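Local coordinates for protein F420-dependent methylenetetrahydromethanopterin dehydrogenase (Methanopyrus kandleri, PDB 3IQZ) that catalyses the reversible, coenzyme F420-dependent interconversion of methenyl- and methylene-tetrahydromethanopterin on the methanogenic route from carbon dioxide, at residues Gly126-Phe131 against Glu219-Glu224; Gly12-Ser17 against Ile97-Gly102; Met22-Arg27 against Val156-Phe161. All coordinates share one frame; numbering follows the deposited sequence.

Interactions 2 and 3 lie in the body of the fold, interaction 1 farther out, between a loop and helix 197-223. The centres of interactions 1 and 2 are about 18 Å apart without touching, yet both border one bound tetrahydromethanopterin, along its polar tail and at its pterin respectively. Interactions 2 and 3 have centres about 16 Å apart and do touch, Ile97 CD1 reaching Phe161 CZ at 3.7 Å. Along the chain, interaction 2 closes before interaction 1 opens, whereas the segments of interaction 3 alternate with those of both others. The centre of interaction 3 lies about 33 Å from that of interaction 1, next to a second ligand held by a neighbouring subunit, so each chain contributes to two substrate sites.

Interaction 1: Gly126-Phe131 against Glu219-Glu224; sequences GARREF and EGCFVE. With H4M (5,10-dimethylene tetrahydromethanopterin), chain G.
With CG anti to the carbonyl carbon (chi1 -73°) and the chain bent at chi2 (-65°), the side chain of Arg128 carries its guanidinium group across to the last turn of helix 197-223, where Gly220 O is gripped side-on by two nitrogens. The bond from Arg128 NE to Gly220 O is 2.9 Å and close to straight (160°). NH1 of Arg128 reaches the same Gly220 O at 3.3 Å along a more bent path. The accepting oxygen lies at the guanidinium edge, in its plane, while Cys221 O stands over one face. Cys221 SG lies 3.4 Å from Ala127 N, at the inverse gamma turn centred on Ala127. Loop and helix together form the tail-binding part of the tetrahydromethanopterin site. Ala127 O accepts a 2.6 Å bond from the ligand hydroxyl OX2, and Cys221 O accepts one from OX4. Arg128 NH2 donates to ligand OX5 at 2.9 Å, linking the polyol to the helix through one guanidinium. A methionine in place of Arg128 would have no N-H groups and would probably leave Gly220 O without the two donors described here and OX5 without its N-H partner, the polyol freer to turn. Farther along, Arg129 N donates to both ribose oxygens O2J and O3J, and O3J makes a very short bond to Glu130 OE2, 2.5 Å. Tyr230 adds a cation-pi contact to Arg128, and Arg129 is salt-bridged to Asp29 of a neighbouring subunit.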
loop_
_atom_site.group_PDB
_atom_site.type_symbol
_atom_site.label_atom_id
_atom_site.label_comp_id
_atom_site.label_asym_id
_atom_site.label_seq_id
_atom_site.Cartn_x
_atom_site.Cartn_y
_atom_site.Cartn_z
ATOM N N GLY A 126 25.085 2.532 -2.883
ATOM C CA GLY A 126 25.840 1.263 -2.785
ATOM C C GLY A 126 26.595 1.042 -4.089
ATOM O O GLY A 126 26.163 0.287 -4.977
ATOM N N ALA A 127 27.721 1.724 -4.210
ATOM C CA ALA A 127 28.419 1.772 -5.477
ATOM C C ALA A 127 29.363 0.578 -5.661
ATOM O O ALA A 127 30.592 0.726 -5.637
ATOM C CB ALA A 127 29.187 3.084 -5.600
ATOM N N ARG A 128 28.784 -0.606 -5.839
ATOM C CA ARG A 128 29.547 -1.773 -6.271
ATOM C C ARG A 128 29.073 -2.158 -7.670
ATOM O O ARG A 128 27.861 -2.168 -7.927
ATOM C CB ARG A 128 29.315 -2.929 -5.326
ATOM C CG ARG A 128 30.008 -2.758 -3.951
ATOM C CD ARG A 128 31.520 -2.740 -4.072
ATOM N NE ARG A 128 32.148 -3.177 -2.838
ATOM C CZ ARG A 128 33.413 -3.572 -2.725
ATOM N NH1 ARG A 128 33.886 -3.962 -1.533
ATOM N NH2 ARG A 128 34.206 -3.591 -3.789
ATOM N N ARG A 129 30.011 -2.477 -8.565
ATOM C CA ARG A 129 29.669 -2.752 -9.952
ATOM C C ARG A 129 28.616 -3.852 -10.107
ATOM O O ARG A 129 27.757 -3.777 -10.972
ATOM C CB ARG A 129 30.904 -3.087 -10.806
ATOM C CG ARG A 129 30.517 -3.416 -12.288
ATOM C CD ARG A 129 31.712 -3.618 -13.223
ATOM N NE ARG A 129 32.686 -2.539 -13.094
ATOM C CZ ARG A 129 33.800 -2.624 -12.367
ATOM N NH1 ARG A 129 34.616 -1.582 -12.292
ATOM N NH2 ARG A 129 34.094 -3.744 -11.714
ATOM N N GLU A 130 28.705 -4.882 -9.276
ATOM C CA GLU A 130 27.745 -5.985 -9.357
ATOM C C GLU A 130 26.286 -5.594 -9.087
ATOM O O GLU A 130 25.398 -6.396 -9.321
ATOM C CB GLU A 130 28.130 -7.084 -8.359
ATOM C CG GLU A 130 29.535 -7.612 -8.534
ATOM C CD GLU A 130 30.530 -6.869 -7.683
ATOM O OE1 GLU A 130 31.589 -7.436 -7.376
ATOM O OE2 GLU A 130 30.237 -5.719 -7.304
ATOM N N PHE A 131 26.054 -4.396 -8.551
ATOM C CA PHE A 131 24.728 -3.975 -8.114
ATOM C C PHE A 131 24.340 -2.662 -8.787
ATOM O O PHE A 131 23.240 -2.546 -9.355
ATOM C CB PHE A 131 24.657 -3.838 -6.576
ATOM C CG PHE A 131 23.348 -3.236 -6.063
ATOM C CD1 PHE A 131 22.159 -3.957 -6.133
ATOM C CD2 PHE A 131 23.318 -1.952 -5.509
ATOM C CE1 PHE A 131 20.960 -3.412 -5.679
ATOM C CE2 PHE A 131 22.113 -1.401 -5.036
ATOM C CZ PHE A 131 20.939 -2.133 -5.123
ATOM N N GLU A 219 30.102 0.474 4.650
ATOM C CA GLU A 219 30.505 -0.884 4.987
ATOM C C GLU A 219 30.630 -1.697 3.699
ATOM O O GLU A 219 31.631 -2.372 3.489
ATOM C CB GLU A 219 29.487 -1.541 5.909
ATOM C CG GLU A 219 29.775 -3.003 6.170
ATOM C CD GLU A 219 28.785 -3.658 7.135
ATOM O OE1 GLU A 219 28.053 -2.950 7.858
ATOM O OE2 GLU A 219 28.737 -4.902 7.173
ATOM N N GLY A 220 29.613 -1.637 2.838
ATOM C CA GLY A 220 29.606 -2.496 1.669
ATOM C C GLY A 220 30.619 -2.130 0.577
ATOM O O GLY A 220 31.095 -3.002 -0.159
ATOM N N CYS A 221 30.942 -0.840 0.466
ATOM C CA CYS A 221 31.914 -0.355 -0.525
ATOM C C CYS A 221 33.365 -0.319 -0.047
ATOM O O CYS A 221 34.281 -0.532 -0.831
ATOM C CB CYS A 221 31.539 1.048 -0.982
ATOM S SG CYS A 221 30.043 1.060 -1.857
ATOM N N PHE A 222 33.568 -0.022 1.225
ATOM C CA PHE A 222 34.918 0.232 1.720
ATOM C C PHE A 222 35.436 -0.744 2.758
ATOM O O PHE A 222 36.612 -0.706 3.094
ATOM C CB PHE A 222 35.030 1.663 2.257
ATOM C CG PHE A 222 34.759 2.725 1.211
ATOM C CD1 PHE A 222 35.552 2.821 0.089
ATOM C CD2 PHE A 222 33.719 3.631 1.373
ATOM C CE1 PHE A 222 35.298 3.799 -0.880
ATOM C CE2 PHE A 222 33.450 4.620 0.404
ATOM C CZ PHE A 222 34.239 4.699 -0.722
ATOM N N VAL A 223 34.578 -1.605 3.291
ATOM C CA VAL A 223 34.983 -2.482 4.392
ATOM C C VAL A 223 34.885 -3.959 4.033
ATOM O O VAL A 223 35.879 -4.684 4.026
ATOM C CB VAL A 223 34.169 -2.219 5.675
ATOM C CG1 VAL A 223 34.668 -3.134 6.814
ATOM C CG2 VAL A 223 34.282 -0.758 6.072
ATOM N N GLU A 224 33.673 -4.413 3.773
ATOM C CA GLU A 224 33.446 -5.789 3.360
ATOM C C GLU A 224 34.106 -6.076 2.013
ATOM O O GLU A 224 33.851 -5.367 1.027
ATOM C CB GLU A 224 31.941 -6.058 3.249
ATOM C CG GLU A 224 31.609 -7.497 2.899
ATOM C CD GLU A 224 32.180 -8.497 3.911
ATOM O OE1 GLU A 224 33.073 -9.280 3.537
ATOM O OE2 GLU A 224 31.715 -8.500 5.068
HETATM N N1 H4M G . 24.163 9.797 -6.427
HETATM C C2 H4M G . 23.973 10.239 -5.164
HETATM N NA2 H4M G . 22.874 10.952 -4.840
HETATM N N3 H4M G . 24.880 9.985 -4.203
HETATM C C4 H4M G . 25.999 9.282 -4.462
HETATM O OH4 H4M G . 26.822 9.068 -3.539
HETATM C C4A H4M G . 26.217 8.817 -5.748
HETATM N N5 H4M G . 27.360 8.086 -6.106
HETATM C C6 H4M G . 27.802 8.197 -7.479
HETATM C C7 H4M G . 26.586 7.751 -8.286
HETATM C C7M H4M G . 26.949 7.762 -9.762
HETATM N N8 H4M G . 25.466 8.644 -8.005
HETATM C C8A H4M G . 25.272 9.091 -6.738
HETATM C C9 H4M G . 28.978 7.228 -7.549
HETATM C C9M H4M G . 30.034 7.745 -8.519
HETATM C C10 H4M G . 28.549 7.886 -5.287
HETATM N N10 H4M G . 29.520 7.269 -6.196
HETATM C C11 H4M G . 32.458 4.535 -4.918
HETATM C C12 H4M G . 32.070 4.569 -6.264
HETATM C C13 H4M G . 31.091 5.476 -6.689
HETATM C C14 H4M G . 30.501 6.354 -5.779
HETATM C C15 H4M G . 30.904 6.318 -4.442
HETATM C C16 H4M G . 31.871 5.418 -4.019
HETATM C CX1 H4M G . 33.527 3.587 -4.417
HETATM C CX2 H4M G . 33.241 2.131 -4.746
HETATM C CX3 H4M G . 34.500 1.274 -4.561
HETATM C CX4 H4M G . 34.226 -0.212 -4.738
HETATM C CX5 H4M G . 34.410 -0.656 -6.190
HETATM O OX2 H4M G . 32.200 1.663 -3.874
HETATM O OX3 H4M G . 35.459 1.624 -5.545
HETATM O OX4 H4M G . 35.110 -0.958 -3.879
HETATM O OX5 H4M G . 34.245 -2.073 -6.254
HETATM O O5J H4M G . 35.847 -6.636 -8.001
HETATM C C5J H4M G . 34.647 -6.000 -8.404
HETATM C C4J H4M G . 34.204 -4.973 -7.375
HETATM O O4J H4M G . 35.222 -4.022 -7.026
HETATM C C3J H4M G . 33.089 -4.200 -8.048
HETATM O O3J H4M G . 32.035 -4.023 -7.095
HETATM C C2J H4M G . 33.782 -2.911 -8.468
HETATM O O2J H4M G . 32.876 -1.812 -8.562
HETATM C C1J H4M G . 34.842 -2.696 -7.389
HETATM P PA H4M G . 37.168 -6.613 -8.943
HETATM O O1A H4M G . 37.218 -8.059 -9.392
HETATM O O2A H4M G . 36.896 -5.600 -10.050
HETATM O O3A H4M G . 38.276 -6.184 -7.999
#

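Interaction 2: Gly12-Ser17 against Ile97-Gly102; sequences GNLGTS and IGDAPG. With H4M (5,10-dimethylene tetrahydromethanopterin), chain G.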
loop_
_atom_site.group_PDB
_atom_site.type_symbol
_atom_site.label_atom_id
_atom_site.label_comp_id
_atom_site.label_asym_id
_atom_site.label_seq_id
_atom_site.Cartn_x
_atom_site.Cartn_y
_atom_site.Cartn_z
ATOM N N GLY A 12 31.097 15.116 -8.898
ATOM C CA GLY A 12 30.390 14.038 -8.221
ATOM C C GLY A 12 28.907 14.387 -8.099
ATOM O O GLY A 12 28.440 15.395 -8.634
ATOM N N ASN A 13 28.148 13.565 -7.381
ATOM C CA ASN A 13 26.699 13.799 -7.249
ATOM C C ASN A 13 26.173 13.543 -5.834
ATOM O O ASN A 13 26.539 12.555 -5.174
ATOM C CB ASN A 13 25.933 12.957 -8.242
ATOM C CG ASN A 13 24.459 13.404 -8.400
ATOM O OD1 ASN A 13 24.169 14.502 -8.858
ATOM N ND2 ASN A 13 23.544 12.540 -8.015
ATOM N N LEU A 14 25.334 14.466 -5.376
ATOM C CA LEU A 14 24.637 14.382 -4.107
ATOM C C LEU A 14 23.239 14.819 -4.406
ATOM O O LEU A 14 23.015 15.602 -5.344
ATOM C CB LEU A 14 25.258 15.356 -3.102
ATOM C CG LEU A 14 25.992 14.956 -1.815
ATOM C CD1 LEU A 14 26.665 13.569 -1.805
ATOM C CD2 LEU A 14 26.948 16.047 -1.448
ATOM N N GLY A 15 22.256 14.318 -3.654
ATOM C CA GLY A 15 20.888 14.795 -3.908
ATOM C C GLY A 15 20.865 16.317 -3.858
ATOM O O GLY A 15 20.303 16.959 -4.704
ATOM N N THR A 16 21.511 16.905 -2.859
ATOM C CA THR A 16 21.417 18.334 -2.681
ATOM C C THR A 16 22.126 19.076 -3.781
ATOM O O THR A 16 21.636 20.112 -4.251
ATOM C CB THR A 16 21.981 18.750 -1.353
ATOM O OG1 THR A 16 21.302 18.025 -0.334
ATOM C CG2 THR A 16 21.762 20.229 -1.117
ATOM N N SER A 17 23.251 18.553 -4.247
ATOM C CA SER A 17 24.016 19.348 -5.203
ATOM C C SER A 17 23.376 19.269 -6.577
ATOM O O SER A 17 23.505 20.178 -7.378
ATOM C CB SER A 17 25.510 18.988 -5.227
ATOM O OG SER A 17 25.733 17.693 -5.747
ATOM N N ILE A 97 28.680 22.742 -0.432
ATOM C CA ILE A 97 27.573 21.813 -0.209
ATOM C C ILE A 97 28.112 20.387 -0.128
ATOM O O ILE A 97 28.737 19.903 -1.077
ATOM C CB ILE A 97 26.582 21.824 -1.373
ATOM C CG1 ILE A 97 25.833 23.156 -1.468
ATOM C CG2 ILE A 97 25.632 20.683 -1.235
ATOM C CD1 ILE A 97 25.436 23.744 -0.177
ATOM N N GLY A 98 27.871 19.708 0.987
ATOM C CA GLY A 98 28.384 18.350 1.165
ATOM C C GLY A 98 27.480 17.431 1.983
ATOM O O GLY A 98 26.299 17.715 2.181
ATOM N N ASP A 99 28.061 16.337 2.472
ATOM C CA ASP A 99 27.352 15.272 3.182
ATOM C C ASP A 99 28.019 15.057 4.557
ATOM O O ASP A 99 28.895 15.859 4.960
ATOM C CB ASP A 99 27.409 14.007 2.309
ATOM C CG ASP A 99 28.814 13.732 1.796
ATOM O OD1 ASP A 99 28.980 12.889 0.889
ATOM O OD2 ASP A 99 29.760 14.367 2.334
ATOM N N ALA A 100 27.643 14.007 5.296
ATOM C CA ALA A 100 28.176 13.823 6.677
ATOM C C ALA A 100 29.693 13.806 6.756
ATOM O O ALA A 100 30.304 14.424 7.653
ATOM C CB ALA A 100 27.597 12.560 7.351
ATOM N N PRO A 101 30.332 13.089 5.826
ATOM C CA PRO A 101 31.788 13.023 5.893
ATOM C C PRO A 101 32.482 14.404 5.923
ATOM O O PRO A 101 33.625 14.510 6.400
ATOM C CB PRO A 101 32.158 12.230 4.639
ATOM C CG PRO A 101 30.972 11.363 4.378
ATOM C CD PRO A 101 29.769 12.168 4.824
ATOM N N GLY A 102 31.802 15.440 5.425
ATOM C CA GLY A 102 32.323 16.810 5.479
ATOM C C GLY A 102 32.503 17.312 6.903
ATOM O O GLY A 102 33.262 18.251 7.153
HETATM N N1 H4M G . 24.163 9.797 -6.427
HETATM C C2 H4M G . 23.973 10.239 -5.164
HETATM N NA2 H4M G . 22.874 10.952 -4.840
HETATM N N3 H4M G . 24.880 9.985 -4.203
HETATM C C4 H4M G . 25.999 9.282 -4.462
HETATM O OH4 H4M G . 26.822 9.068 -3.539
HETATM C C4A H4M G . 26.217 8.817 -5.748
HETATM N N5 H4M G . 27.360 8.086 -6.106
HETATM C C6 H4M G . 27.802 8.197 -7.479
HETATM C C7 H4M G . 26.586 7.751 -8.286
HETATM C C7M H4M G . 26.949 7.762 -9.762
HETATM N N8 H4M G . 25.466 8.644 -8.005
HETATM C C8A H4M G . 25.272 9.091 -6.738
HETATM C C9 H4M G . 28.978 7.228 -7.549
HETATM C C9M H4M G . 30.034 7.745 -8.519
HETATM C C10 H4M G . 28.549 7.886 -5.287
HETATM N N10 H4M G . 29.520 7.269 -6.196
HETATM C C11 H4M G . 32.458 4.535 -4.918
HETATM C C12 H4M G . 32.070 4.569 -6.264
HETATM C C13 H4M G . 31.091 5.476 -6.689
HETATM C C14 H4M G . 30.501 6.354 -5.779
HETATM C C15 H4M G . 30.904 6.318 -4.442
HETATM C C16 H4M G . 31.871 5.418 -4.019
HETATM C CX1 H4M G . 33.527 3.587 -4.417
HETATM C CX2 H4M G . 33.241 2.131 -4.746
HETATM C CX3 H4M G . 34.500 1.274 -4.561
HETATM C CX4 H4M G . 34.226 -0.212 -4.738
HETATM C CX5 H4M G . 34.410 -0.656 -6.190
HETATM O OX2 H4M G . 32.200 1.663 -3.874
HETATM O OX3 H4M G . 35.459 1.624 -5.545
HETATM O OX4 H4M G . 35.110 -0.958 -3.879
HETATM O OX5 H4M G . 34.245 -2.073 -6.254
HETATM O O5J H4M G . 35.847 -6.636 -8.001
HETATM C C5J H4M G . 34.647 -6.000 -8.404
HETATM C C4J H4M G . 34.204 -4.973 -7.375
HETATM O O4J H4M G . 35.222 -4.022 -7.026
HETATM C C3J H4M G . 33.089 -4.200 -8.048
HETATM O O3J H4M G . 32.035 -4.023 -7.095
HETATM C C2J H4M G . 33.782 -2.911 -8.468
HETATM O O2J H4M G . 32.876 -1.812 -8.562
HETATM C C1J H4M G . 34.842 -2.696 -7.389
HETATM P PA H4M G . 37.168 -6.613 -8.943
HETATM O O1A H4M G . 37.218 -8.059 -9.392
HETATM O O2A H4M G . 36.896 -5.600 -10.050
HETATM O O3A H4M G . 38.276 -6.184 -7.999
#
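At the C-terminal edge of the parallel sheet, where the loop after strand 4-10 turns into helix 15-19 beside the pterin of the substrate, Leu14 and Thr16 pack against the end of strand 94-98. The two branches of Leu14 divide the work. CD2 rests against the backbone of Gly98, 3.7 Å from Gly98 C, and CD1 comes 3.6 Å from Asp99 OD1, the two side chains crossing at about a right angle. The first torsion of Leu14 lies well off the staggered positions (chi1 -115°), consistent with a side chain turned to suit both neighbours. The carboxylate it meets is pinned from elsewhere, since Asp99 OD2 accepts a hydrogen bond from Asn74 N. Farther into the helix, methyl meets methyl: Thr16 CG2 lies 3.9 Å from Ile97 CG2, both methyls being placed anti to their own backbone N, and Ser17 CB approaches the same Ile97 CG2 at 4.3 Å. Leu14 also occupies the N-cap position of helix 15-19. Its backbone N makes a weak bond to Ser17 OG (3.3 Å), while Asp122 accepts hydrogen bonds from Gly15 N and Thr16 N. The other side of the loop meets the ligand, with Asn13 O 3.2 Å from pterin N3 and Asn13 ND2 3.2 Å from pterin N1. Leu14 thus packs on the strand while its neighbour Asn13 faces the pterin. Strand 94-98 is flanked by strands 67-71 and 115-119, to which Ile97 and Gly98 are hydrogen-bonded through their backbones, while Thr16 also touches Leu148 of helix 134-150 and Phe154 and Val157 of helix 153-169, the helix from which Phe161 reaches Ile97.

Interaction 3: Met22-Arg27 against Val156-Phe161; sequences MLLDER and VVQEAF. With H4M (5,10-dimethylene tetrahydromethanopterin), chain L.
Leu23 and Leu24 anchor the loop between helix 15-19 and strand 33-39 to helix 153-169, and the loop then runs on to a tetrahydromethanopterin bound mainly by a neighbouring subunit. Leu24 makes the closer side-chain contacts. Its CG stands anti to the carbonyl carbon (chi1 -51°), and the forked end straddles the root of Phe161: CD2 is 3.6 Å and CD1 3.7 Å from Phe161 CB. The same CD2 lies 3.9 Å from Gln158 O, so the leucine bears on two residues about one turn apart on the helix, its side chain slanting across that of Phe161. Leu23 works with both backbone and side chain. Leu23 O lies 3.8 Å from Gln158 CG, and its CD1 reaches Val157 CG1 more loosely, at 4.4 Å. Gln158, with CG anti to the backbone N (chi1 171°), extends beyond Leu23 O, and its NE2 is hydrogen-bonded to Thr264 O. Phe161 also packs on Val95 of strand 94-98. Beyond the leucines the loop turns polar. Arg27 NH2 bridges to Glu26 OE1 at 2.9 Å, meeting the carboxylate on its anti side and 31° out of its plane, while Arg27 NH1 is salt-bridged to Asp29 and Glu26 OE2 is bonded to His266. Arg27 O stands 3.3 Å from ring carbon C13 of the ligand. The contact with the helix is thus largely apolar and probably rests on fit, whereas the charged pair near the ligand is held by directed bonds from several partners.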
loop_
_atom_site.group_PDB
_atom_site.type_symbol
_atom_site.label_atom_id
_atom_site.label_comp_id
_atom_site.label_asym_id
_atom_site.label_seq_id
_atom_site.Cartn_x
_atom_site.Cartn_y
_atom_site.Cartn_z
ATOM N N MET A 22 18.378 24.858 -8.848
ATOM C CA MET A 22 16.994 24.830 -9.275
ATOM C C MET A 22 16.001 25.146 -8.170
ATOM O O MET A 22 14.943 25.666 -8.443
ATOM C CB MET A 22 16.687 23.487 -9.924
ATOM C CG MET A 22 17.569 23.250 -11.158
ATOM S SD MET A 22 17.114 21.823 -12.156
ATOM C CE MET A 22 17.648 20.496 -11.074
ATOM N N LEU A 23 16.354 24.862 -6.911
ATOM C CA LEU A 23 15.492 25.196 -5.782
ATOM C C LEU A 23 15.326 26.694 -5.643
ATOM O O LEU A 23 14.434 27.163 -4.940
ATOM C CB LEU A 23 16.062 24.657 -4.464
ATOM C CG LEU A 23 16.109 23.142 -4.270
ATOM C CD1 LEU A 23 16.970 22.752 -3.076
ATOM C CD2 LEU A 23 14.693 22.554 -4.158
ATOM N N LEU A 24 16.196 27.450 -6.295
ATOM C CA LEU A 24 16.193 28.899 -6.140
ATOM C C LEU A 24 15.397 29.662 -7.198
ATOM O O LEU A 24 15.204 30.867 -7.067
ATOM C CB LEU A 24 17.628 29.420 -6.108
ATOM C CG LEU A 24 18.569 28.715 -5.110
ATOM C CD1 LEU A 24 19.938 29.370 -5.098
ATOM C CD2 LEU A 24 17.960 28.683 -3.710
ATOM N N ASP A 25 14.924 28.978 -8.238
ATOM C CA ASP A 25 14.201 29.648 -9.319
ATOM C C ASP A 25 13.253 28.640 -9.999
ATOM O O ASP A 25 13.348 28.393 -11.200
ATOM C CB ASP A 25 15.213 30.237 -10.304
ATOM C CG ASP A 25 14.585 31.154 -11.338
ATOM O OD1 ASP A 25 13.409 31.574 -11.234
ATOM O OD2 ASP A 25 15.296 31.469 -12.297
ATOM N N GLU A 26 12.335 28.081 -9.204
ATOM C CA GLU A 26 11.548 26.883 -9.571
ATOM C C GLU A 26 10.703 26.966 -10.858
ATOM O O GLU A 26 10.398 25.941 -11.482
ATOM C CB GLU A 26 10.665 26.433 -8.398
ATOM C CG GLU A 26 9.509 27.367 -8.008
ATOM C CD GLU A 26 9.938 28.549 -7.112
ATOM O OE1 GLU A 26 9.071 29.293 -6.600
ATOM O OE2 GLU A 26 11.140 28.763 -6.942
ATOM N N ARG A 27 10.318 28.180 -11.223
ATOM C CA ARG A 27 9.589 28.386 -12.471
ATOM C C ARG A 27 10.363 29.236 -13.466
ATOM O O ARG A 27 9.796 29.622 -14.478
ATOM C CB ARG A 27 8.192 29.002 -12.219
ATOM C CG ARG A 27 7.144 28.047 -11.622
ATOM C CD ARG A 27 5.917 28.815 -11.104
ATOM N NE ARG A 27 6.322 30.100 -10.548
ATOM C CZ ARG A 27 6.787 30.275 -9.304
ATOM N NH1 ARG A 27 7.169 31.482 -8.890
ATOM N NH2 ARG A 27 6.884 29.260 -8.463
ATOM N N VAL A 156 15.031 24.057 3.734
ATOM C CA VAL A 156 16.099 24.628 4.567
ATOM C C VAL A 156 17.223 25.169 3.685
ATOM O O VAL A 156 17.688 26.296 3.879
ATOM C CB VAL A 156 16.672 23.607 5.598
ATOM C CG1 VAL A 156 17.759 24.274 6.428
ATOM C CG2 VAL A 156 15.560 23.044 6.516
ATOM N N VAL A 157 17.659 24.359 2.722
ATOM C CA VAL A 157 18.662 24.783 1.750
ATOM C C VAL A 157 18.169 25.983 0.950
ATOM O O VAL A 157 18.910 26.951 0.768
ATOM C CB VAL A 157 19.027 23.638 0.793
ATOM C CG1 VAL A 157 20.033 24.106 -0.250
ATOM C CG2 VAL A 157 19.582 22.462 1.580
ATOM N N GLN A 158 16.921 25.933 0.474
ATOM C CA GLN A 158 16.365 27.080 -0.263
ATOM C C GLN A 158 16.462 28.365 0.538
ATOM O O GLN A 158 16.898 29.374 0.027
ATOM C CB GLN A 158 14.900 26.873 -0.673
ATOM C CG GLN A 158 14.248 28.177 -1.243
ATOM C CD GLN A 158 12.699 28.146 -1.239
ATOM O OE1 GLN A 158 12.093 27.109 -0.985
ATOM N NE2 GLN A 158 12.068 29.292 -1.507
ATOM N N GLU A 159 16.047 28.326 1.799
ATOM C CA GLU A 159 16.167 29.501 2.678
ATOM C C GLU A 159 17.562 30.046 2.854
ATOM O O GLU A 159 17.759 31.264 2.861
ATOM C CB GLU A 159 15.592 29.232 4.060
ATOM C CG GLU A 159 14.119 29.524 4.058
ATOM C CD GLU A 159 13.409 28.895 5.211
ATOM O OE1 GLU A 159 14.027 28.724 6.302
ATOM O OE2 GLU A 159 12.215 28.569 4.967
ATOM N N ALA A 160 18.522 29.152 3.017
ATOM C CA ALA A 160 19.892 29.575 3.276
ATOM C C ALA A 160 20.427 30.359 2.080
ATOM O O ALA A 160 21.040 31.425 2.244
ATOM C CB ALA A 160 20.772 28.379 3.582
ATOM N N PHE A 161 20.195 29.852 0.873
ATOM C CA PHE A 161 20.679 30.563 -0.297
ATOM C C PHE A 161 19.917 31.854 -0.563
ATOM O O PHE A 161 20.510 32.849 -0.984
ATOM C CB PHE A 161 20.708 29.674 -1.541
ATOM C CG PHE A 161 21.859 28.717 -1.553
ATOM C CD1 PHE A 161 21.646 27.345 -1.524
ATOM C CD2 PHE A 161 23.175 29.191 -1.533
ATOM C CE1 PHE A 161 22.721 26.455 -1.513
ATOM C CE2 PHE A 161 24.261 28.308 -1.519
ATOM C CZ PHE A 161 24.034 26.944 -1.513
HETATM N N1 H4M L . 11.695 19.627 -14.283
HETATM C C2 H4M L . 11.161 18.734 -15.129
HETATM N NA2 H4M L . 11.552 17.436 -15.046
HETATM N N3 H4M L . 10.236 19.128 -16.074
HETATM C C4 H4M L . 9.860 20.433 -16.122
HETATM O OH4 H4M L . 9.008 20.886 -16.929
HETATM C C4A H4M L . 10.427 21.331 -15.262
HETATM N N5 H4M L . 10.050 22.678 -15.309
HETATM C C6 H4M L . 11.000 23.668 -14.825
HETATM C C7 H4M L . 11.295 23.188 -13.404
HETATM C C7M H4M L . 12.244 24.169 -12.723
HETATM N N8 H4M L . 11.846 21.851 -13.477
HETATM C C8A H4M L . 11.330 20.922 -14.311
HETATM C C9 H4M L . 10.177 24.955 -14.908
HETATM C C9M H4M L . 11.051 26.185 -15.121
HETATM C C10 H4M L . 9.208 23.281 -16.337
HETATM N N10 H4M L . 9.358 24.729 -16.104
HETATM C C11 H4M L . 6.584 27.706 -17.275
HETATM C C12 H4M L . 7.523 27.958 -16.264
HETATM C C13 H4M L . 8.434 26.955 -15.891
HETATM C C14 H4M L . 8.426 25.707 -16.514
HETATM C C15 H4M L . 7.484 25.449 -17.519
HETATM C C16 H4M L . 6.588 26.457 -17.899
HETATM C CX1 H4M L . 5.593 28.784 -17.698
HETATM C CX2 H4M L . 4.410 28.901 -16.730
HETATM C CX3 H4M L . 3.522 30.057 -17.148
HETATM C CX4 H4M L . 2.484 30.460 -16.121
HETATM C CX5 H4M L . 2.941 31.411 -15.011
HETATM O OX2 H4M L . 3.579 27.732 -16.787
HETATM O OX3 H4M L . 4.338 31.187 -17.453
HETATM O OX4 H4M L . 1.565 31.243 -16.878
HETATM O OX5 H4M L . 1.753 31.995 -14.439
HETATM O O5J H4M L . -0.980 35.339 -12.602
HETATM C C5J H4M L . -0.179 34.625 -11.712
HETATM C C4J H4M L . -0.065 33.285 -12.341
HETATM O O4J H4M L . 0.575 33.552 -13.579
HETATM C C3J H4M L . 0.879 32.478 -11.479
HETATM O O3J H4M L . 0.479 31.137 -11.660
HETATM C C2J H4M L . 2.234 32.682 -12.132
HETATM O O2J H4M L . 2.930 31.441 -12.101
HETATM C C1J H4M L . 1.912 33.103 -13.589
HETATM P PA H4M L . -1.272 36.861 -12.188
HETATM O O1A H4M L . -2.347 36.767 -11.110
HETATM O O2A H4M L . 0.120 37.277 -11.730
HETATM O O3A H4M L . -1.813 37.496 -13.453
#